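Local coordinates for bucandin (Bungarus candidus, PDB 1F94), which is a three-finger neurotoxin of krait venom that may enhance presynaptic acetylcholine release, an activity not yet firmly established, at residues 1-9 with 13-25. Numbering follows the deposited sequence.
Sequences MECYRCGVS and LKITCSAEETFCY
C3 and C24 are joined by a disulfide (chi3 -86°) that ties the first finger of this three-finger toxin to strand 23-29, where the second finger begins. In the cystine-rich palm at the base of the fingers, C3 SG also lies 3.2 Å from C17 SG, which is bonded to C39, so the two bridges pack sulfur against sulfur. Long and flexible, M1 suits the outside of this cluster: its chain bends at chi3 (101°), bringing CE against C24 SG and within 3.5 Å of T22 O.

The finger itself is an antiparallel hairpin. C3 and I15 form a hydrogen-bonded pair, C3 N bonding I15 O and I15 N bonding C3 O at 2.9 Å; R5 N bonds L13 O, but the return bond from L13 N to R5 O is weak. At the open end, C17 N bonds M1 O, and a water links the M1 amino group to C17 O.

On the face carrying R5, L13 and I15, the arginine, extended from CG to NE, stands off the sheet beside L13 and crosses the I15 side chain at about a right angle. Its methylenes offer apolar surface, with CD 3.8 Å from I15 CD1, while L13, branched and apolar, sets CD1 over one face of the guanidinium, offset toward its rim. On the other face the Y4 ring turns an edge to L13 O. E2 and K14 are long chains with charged ends: E2 OE1 rests against the K14 methylenes, 6.0 Å from K14 NZ, without a salt bridge. A second water bridges the arginine to the opposite strand, accepting from R5 NE in the guanidinium plane and donating to K14 O at 2.7 Å.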
ATOM      1  N   MET A   1      -6.320  -6.697  11.168  1.00 25.14           N
ATOM      2  CA  MET A   1      -6.212  -6.618   9.699  1.00 22.19           C
ATOM      3  C   MET A   1      -4.723  -6.685   9.308  1.00 20.04           C
ATOM      4  O   MET A   1      -3.884  -6.216  10.073  1.00 20.64           O
ATOM      5  CB  MET A   1      -6.806  -5.269   9.285  1.00 25.60           C
ATOM      6  CG  MET A   1      -6.893  -5.029   7.819  1.00 28.65           C
ATOM      7  SD  MET A   1      -7.800  -3.589   7.311  1.00 27.02           S
ATOM      8  CE  MET A   1      -6.482  -2.454   6.974  1.00 35.38           C
ATOM      9  N   GLU A   2      -4.493  -7.215   8.113  1.00 19.42           N
ATOM     10  CA  GLU A   2      -3.190  -7.236   7.501  1.00 19.29           C
ATOM     11  C   GLU A   2      -3.285  -6.551   6.157  1.00 17.67           C
ATOM     12  O   GLU A   2      -4.328  -6.475   5.542  1.00 18.54           O
ATOM     13  CB  GLU A   2      -2.689  -8.679   7.268  1.00 21.68           C
ATOM     14  CG  GLU A   2      -2.442  -9.471   8.569  1.00 23.25           C
ATOM     15  CD  GLU A   2      -2.050 -10.936   8.249  1.00 30.98           C
ATOM     16  OE1 GLU A   2      -2.531 -11.514   7.222  1.00 33.96           O
ATOM     17  OE2 GLU A   2      -1.249 -11.506   8.987  1.00 48.39           O
ATOM     18  N   CYS A   3      -2.132  -6.075   5.672  1.00 17.65           N
ATOM     19  CA  CYS A   3      -1.964  -5.588   4.340  1.00 17.16           C
ATOM     20  C   CYS A   3      -0.752  -6.272   3.708  1.00 16.99           C
ATOM     21  O   CYS A   3       0.089  -6.829   4.399  1.00 17.71           O
ATOM     22  CB  CYS A   3      -1.679  -4.059   4.329  1.00 17.05           C
ATOM     23  SG  CYS A   3      -3.000  -3.076   5.057  1.00 17.61           S
ATOM     24  N   TYR A   4      -0.678  -6.205   2.388  1.00 16.54           N
ATOM     25  CA  TYR A   4       0.545  -6.611   1.693  1.00 16.84           C
ATOM     26  C   TYR A   4       1.607  -5.550   1.841  1.00 16.22           C
ATOM     27  O   TYR A   4       1.342  -4.347   2.003  1.00 16.33           O
ATOM     28  CB  TYR A   4       0.276  -6.907   0.207  1.00 17.52           C
ATOM     29  CG  TYR A   4      -0.562  -8.120   0.011  1.00 18.16           C
ATOM     30  CD1 TYR A   4      -1.872  -8.074  -0.486  1.00 18.18           C
ATOM     31  CD2 TYR A   4      -0.051  -9.397   0.339  1.00 18.58           C
ATOM     32  CE1 TYR A   4      -2.597  -9.233  -0.652  1.00 19.62           C
ATOM     33  CE2 TYR A   4      -0.749 -10.548   0.181  1.00 20.35           C
ATOM     34  CZ  TYR A   4      -2.062 -10.467  -0.318  1.00 19.37           C
ATOM     35  OH  TYR A   4      -2.796 -11.593  -0.479  1.00 22.25           O
ATOM     36  N   ARG A   5       2.864  -6.004   1.750  1.00 16.83           N
ATOM     37  CA  ARG A   5       4.026  -5.155   1.684  1.00 16.97           C
ATOM     38  C   ARG A   5       5.036  -5.808   0.730  1.00 16.77           C
ATOM     39  O   ARG A   5       4.928  -7.003   0.408  1.00 17.42           O
ATOM     40  CB  ARG A   5       4.636  -4.789   3.021  1.00 19.09           C
ATOM     41  CG  ARG A   5       5.354  -5.884   3.707  1.00 21.60           C
ATOM     42  CD  ARG A   5       6.077  -5.484   4.984  1.00 23.31           C
ATOM     43  NE  ARG A   5       6.987  -6.558   5.379  1.00 27.09           N
ATOM     44  CZ  ARG A   5       8.245  -6.742   4.941  1.00 26.75           C
ATOM     45  NH1 ARG A   5       8.867  -5.940   4.089  1.00 29.57           N
ATOM     46  NH2 ARG A   5       8.895  -7.787   5.425  1.00 31.91           N
ATOM     47  N   CYS A   6       6.016  -5.024   0.322  1.00 17.14           N
ATOM     48  CA  CYS A   6       7.008  -5.462  -0.633  1.00 17.68           C
ATOM     49  C   CYS A   6       8.406  -5.605  -0.016  1.00 17.79           C
ATOM     50  O   CYS A   6       8.861  -4.816   0.785  1.00 19.33           O
ATOM     51  CB  CYS A   6       7.091  -4.472  -1.814  1.00 18.56           C
ATOM     52  SG  CYS A   6       5.531  -4.157  -2.657  1.00 19.99           S
ATOM     53  N   GLY A   7       9.094  -6.625  -0.498  1.00 17.84           N
ATOM     54  CA  GLY A   7      10.501  -6.832  -0.198  1.00 18.21           C
ATOM     55  C   GLY A   7      11.180  -7.373  -1.451  1.00 17.36           C
ATOM     56  O   GLY A   7      10.612  -7.444  -2.529  1.00 18.23           O
ATOM     57  N   VAL A   8      12.416  -7.817  -1.300  1.00 18.49           N
ATOM     58  CA  VAL A   8      13.178  -8.366  -2.452  1.00 18.66           C
ATOM     59  C   VAL A   8      12.470  -9.495  -3.097  1.00 18.45           C
ATOM     60  O   VAL A   8      12.643  -9.729  -4.278  1.00 19.63           O
ATOM     61  CB  VAL A   8      14.619  -8.776  -1.974  1.00 20.63           C
ATOM     62  CG1 VAL A   8      14.592  -9.975  -1.095  1.00 20.16           C
ATOM     63  CG2 VAL A   8      15.454  -8.947  -3.202  1.00 22.20           C
ATOM     64  N   SER A   9      11.655 -10.253  -2.335  1.00 17.58           N
ATOM     65  CA  SER A   9      10.978 -11.441  -2.853  1.00 18.17           C
ATOM     66  C   SER A   9       9.660 -11.130  -3.531  1.00 17.77           C
ATOM     67  O   SER A   9       9.061 -12.048  -4.106  1.00 19.46           O
ATOM     68  CB  SER A   9      10.783 -12.483  -1.780  1.00 18.01           C
ATOM     69  OG  SER A   9       9.810 -12.016  -0.836  1.00 18.51           O
ATOM     70  N   LEU A  13       4.216 -10.234   0.717  1.00 17.49           N
ATOM     71  CA  LEU A  13       4.469 -10.299   2.126  1.00 17.10           C
ATOM     72  C   LEU A  13       3.274  -9.729   2.897  1.00 17.97           C
ATOM     73  O   LEU A  13       2.676  -8.776   2.409  1.00 19.81           O
ATOM     74  CB  LEU A  13       5.739  -9.510   2.482  1.00 18.02           C
ATOM     75  CG  LEU A  13       6.962  -9.880   1.683  1.00 19.14           C
ATOM     76  CD1 LEU A  13       8.148  -9.028   2.097  1.00 21.30           C
ATOM     77  CD2 LEU A  13       7.328 -11.349   1.817  1.00 22.68           C
ATOM     78  N   LYS A  14       2.998 -10.244   4.065  1.00 18.77           N
ATOM     79  CA  LYS A  14       1.889  -9.792   4.883  1.00 19.71           C
ATOM     80  C   LYS A  14       2.402  -9.074   6.106  1.00 19.90           C
ATOM     81  O   LYS A  14       3.376  -9.474   6.721  1.00 22.89           O
ATOM     82  CB  LYS A  14       1.026 -10.975   5.338  1.00 22.52           C
ATOM     83  CG  LYS A  14       0.423 -11.754   4.152  1.00 27.21           C
ATOM     84  CD  LYS A  14      -0.341 -12.988   4.691  1.00 32.89           C
ATOM     85  CE  LYS A  14      -0.543 -14.043   3.656  1.00 36.21           C
ATOM     86  NZ  LYS A  14       0.542 -15.047   3.411  1.00 30.34           N
ATOM     87  N   ILE A  15       1.735  -7.949   6.469  1.00 19.42           N
ATOM     88  CA  ILE A  15       2.088  -7.198   7.664  1.00 19.64           C
ATOM     89  C   ILE A  15       0.837  -6.854   8.458  1.00 20.09           C
ATOM     90  O   ILE A  15      -0.165  -6.407   7.862  1.00 19.55           O
ATOM     91  CB  ILE A  15       2.914  -5.958   7.300  1.00 21.30           C
ATOM     92  CG1 ILE A  15       3.412  -5.248   8.534  1.00 23.73           C
ATOM     93  CG2 ILE A  15       2.183  -5.020   6.380  1.00 21.07           C
ATOM     94  CD1 ILE A  15       4.674  -4.453   8.325  1.00 28.35           C
ATOM     95  N   THR A  16       0.875  -7.026   9.736  1.00 19.53           N
ATOM     96  CA  THR A  16      -0.238  -6.719  10.610  1.00 20.06           C
ATOM     97  C   THR A  16      -0.321  -5.228  10.796  1.00 18.91           C
ATOM     98  O   THR A  16       0.685  -4.550  11.090  1.00 19.94           O
ATOM     99  CB  THR A  16      -0.071  -7.391  11.969  1.00 20.65           C
ATOM    100  OG1 THR A  16      -0.080  -8.806  11.747  1.00 25.53           O
ATOM    101  CG2 THR A  16      -1.238  -7.082  12.894  1.00 21.76           C
ATOM    102  N   CYS A  17      -1.523  -4.684  10.686  1.00 18.93           N
ATOM    103  CA  CYS A  17      -1.835  -3.304  10.930  1.00 19.09           C
ATOM    104  C   CYS A  17      -2.272  -3.109  12.383  1.00 19.21           C
ATOM    105  O   CYS A  17      -2.934  -3.940  12.990  1.00 21.13           O
ATOM    106  CB  CYS A  17      -3.019  -2.864  10.045  1.00 19.77           C
ATOM    107  SG  CYS A  17      -2.895  -3.188   8.286  1.00 19.64           S
ATOM    108  N   SER A  18      -1.870  -1.963  12.913  1.00 19.37           N
ATOM    109  CA  SER A  18      -2.461  -1.598  14.217  1.00 21.24           C
ATOM    110  C   SER A  18      -3.936  -1.263  14.032  1.00 20.48           C
ATOM    111  O   SER A  18      -4.411  -0.971  12.939  1.00 20.90           O
ATOM    112  CB  SER A  18      -1.776  -0.394  14.788  1.00 22.06           C
ATOM    113  OG  SER A  18      -1.982   0.707  13.968  1.00 25.52           O
ATOM    114  N   ALA A  19      -4.686  -1.254  15.146  1.00 22.92           N
ATOM    115  CA  ALA A  19      -6.081  -0.838  15.043  1.00 24.43           C
ATOM    116  C   ALA A  19      -6.242   0.558  14.444  1.00 24.51           C
ATOM    117  O   ALA A  19      -7.232   0.853  13.750  1.00 28.35           O
ATOM    118  CB  ALA A  19      -6.746  -0.904  16.427  1.00 32.10           C
ATOM    119  N   GLU A  20      -5.297   1.469  14.695  1.00 23.72           N
ATOM    120  CA  GLU A  20      -5.417   2.817  14.122  1.00 25.42           C
ATOM    121  C   GLU A  20      -5.039   2.871  12.653  1.00 22.57           C
ATOM    122  O   GLU A  20      -5.381   3.828  11.915  1.00 26.34           O
ATOM    123  CB  GLU A  20      -4.524   3.767  14.920  1.00 29.66           C
ATOM    124  N   GLU A  21      -4.324   1.870  12.170  1.00 20.72           N
ATOM    125  CA  GLU A  21      -3.944   1.806  10.734  1.00 20.65           C
ATOM    126  C   GLU A  21      -5.093   1.143   9.982  1.00 23.03           C
ATOM    127  O   GLU A  21      -5.111  -0.082   9.762  1.00 23.89           O
ATOM    128  CB  GLU A  21      -2.654   1.030  10.549  1.00 19.65           C
ATOM    129  CG  GLU A  21      -1.410   1.762  11.020  1.00 20.84           C
ATOM    130  CD  GLU A  21      -0.160   0.896  11.070  1.00 20.72           C
ATOM    131  OE1 GLU A  21      -0.259  -0.336  11.090  1.00 19.85           O
ATOM    132  OE2 GLU A  21       0.939   1.505  11.059  1.00 25.30           O
ATOM    133  N   THR A  22      -6.096   1.938   9.623  1.00 25.38           N
ATOM    134  CA  THR A  22      -7.277   1.277   9.038  1.00 24.11           C
ATOM    135  C   THR A  22      -7.142   1.228   7.497  1.00 21.68           C
ATOM    136  O   THR A  22      -8.034   0.661   6.910  1.00 21.30           O
ATOM    137  CB  THR A  22      -8.540   2.027   9.404  1.00 24.79           C
ATOM    138  OG1 THR A  22      -8.272   3.406   8.948  1.00 27.21           O
ATOM    139  CG2 THR A  22      -8.763   2.023  10.903  1.00 31.54           C
ATOM    140  N   PHE A  23      -6.052   1.724   6.891  1.00 20.95           N
ATOM    141  CA  PHE A  23      -5.848   1.626   5.469  1.00 19.30           C
ATOM    142  C   PHE A  23      -4.710   0.686   5.097  1.00 18.23           C
ATOM    143  O   PHE A  23      -3.696   0.596   5.780  1.00 19.21           O
ATOM    144  CB  PHE A  23      -5.446   2.968   4.868  1.00 19.47           C
ATOM    145  CG  PHE A  23      -6.496   4.070   5.054  1.00 20.66           C
ATOM    146  CD1 PHE A  23      -7.566   4.135   4.191  1.00 20.61           C
ATOM    147  CD2 PHE A  23      -6.386   4.972   6.085  1.00 25.92           C
ATOM    148  CE1 PHE A  23      -8.518   5.095   4.395  1.00 24.69           C
ATOM    149  CE2 PHE A  23      -7.324   5.950   6.255  1.00 31.53           C
ATOM    150  CZ  PHE A  23      -8.379   6.015   5.376  1.00 31.36           C
ATOM    151  N   CYS A  24      -4.885   0.031   3.946  1.00 17.72           N
ATOM    152  CA  CYS A  24      -3.782  -0.482   3.170  1.00 16.88           C
ATOM    153  C   CYS A  24      -3.585   0.498   2.028  1.00 17.25           C
ATOM    154  O   CYS A  24      -4.548   0.983   1.406  1.00 18.40           O
ATOM    155  CB  CYS A  24      -4.070  -1.836   2.566  1.00 17.83           C
ATOM    156  SG  CYS A  24      -4.484  -3.184   3.690  1.00 18.00           S
ATOM    157  N   TYR A  25      -2.330   0.788   1.708  1.00 17.26           N
ATOM    158  CA  TYR A  25      -1.954   1.664   0.617  1.00 17.25           C
ATOM    159  C   TYR A  25      -1.278   0.827  -0.478  1.00 16.75           C
ATOM    160  O   TYR A  25      -0.624  -0.191  -0.221  1.00 17.05           O
ATOM    161  CB  TYR A  25      -1.117   2.880   1.007  1.00 18.02           C
ATOM    162  CG  TYR A  25       0.179   2.560   1.686  1.00 17.43           C
ATOM    163  CD1 TYR A  25       1.357   2.424   0.940  1.00 17.72           C
ATOM    164  CD2 TYR A  25       0.272   2.390   3.051  1.00 17.82           C
ATOM    165  CE1 TYR A  25       2.561   2.132   1.581  1.00 17.92           C
ATOM    166  CE2 TYR A  25       1.435   2.118   3.685  1.00 18.25           C
ATOM    167  CZ  TYR A  25       2.600   1.985   2.926  1.00 17.42           C
ATOM    168  OH  TYR A  25       3.793   1.683   3.563  1.00 18.77           O
TER
HETATM  169  O   HOH W   1      -5.638  -4.242  12.706  1.00 24.95           O
HETATM  170  O   HOH W   2       5.891  -8.627   7.039  1.00 37.13           O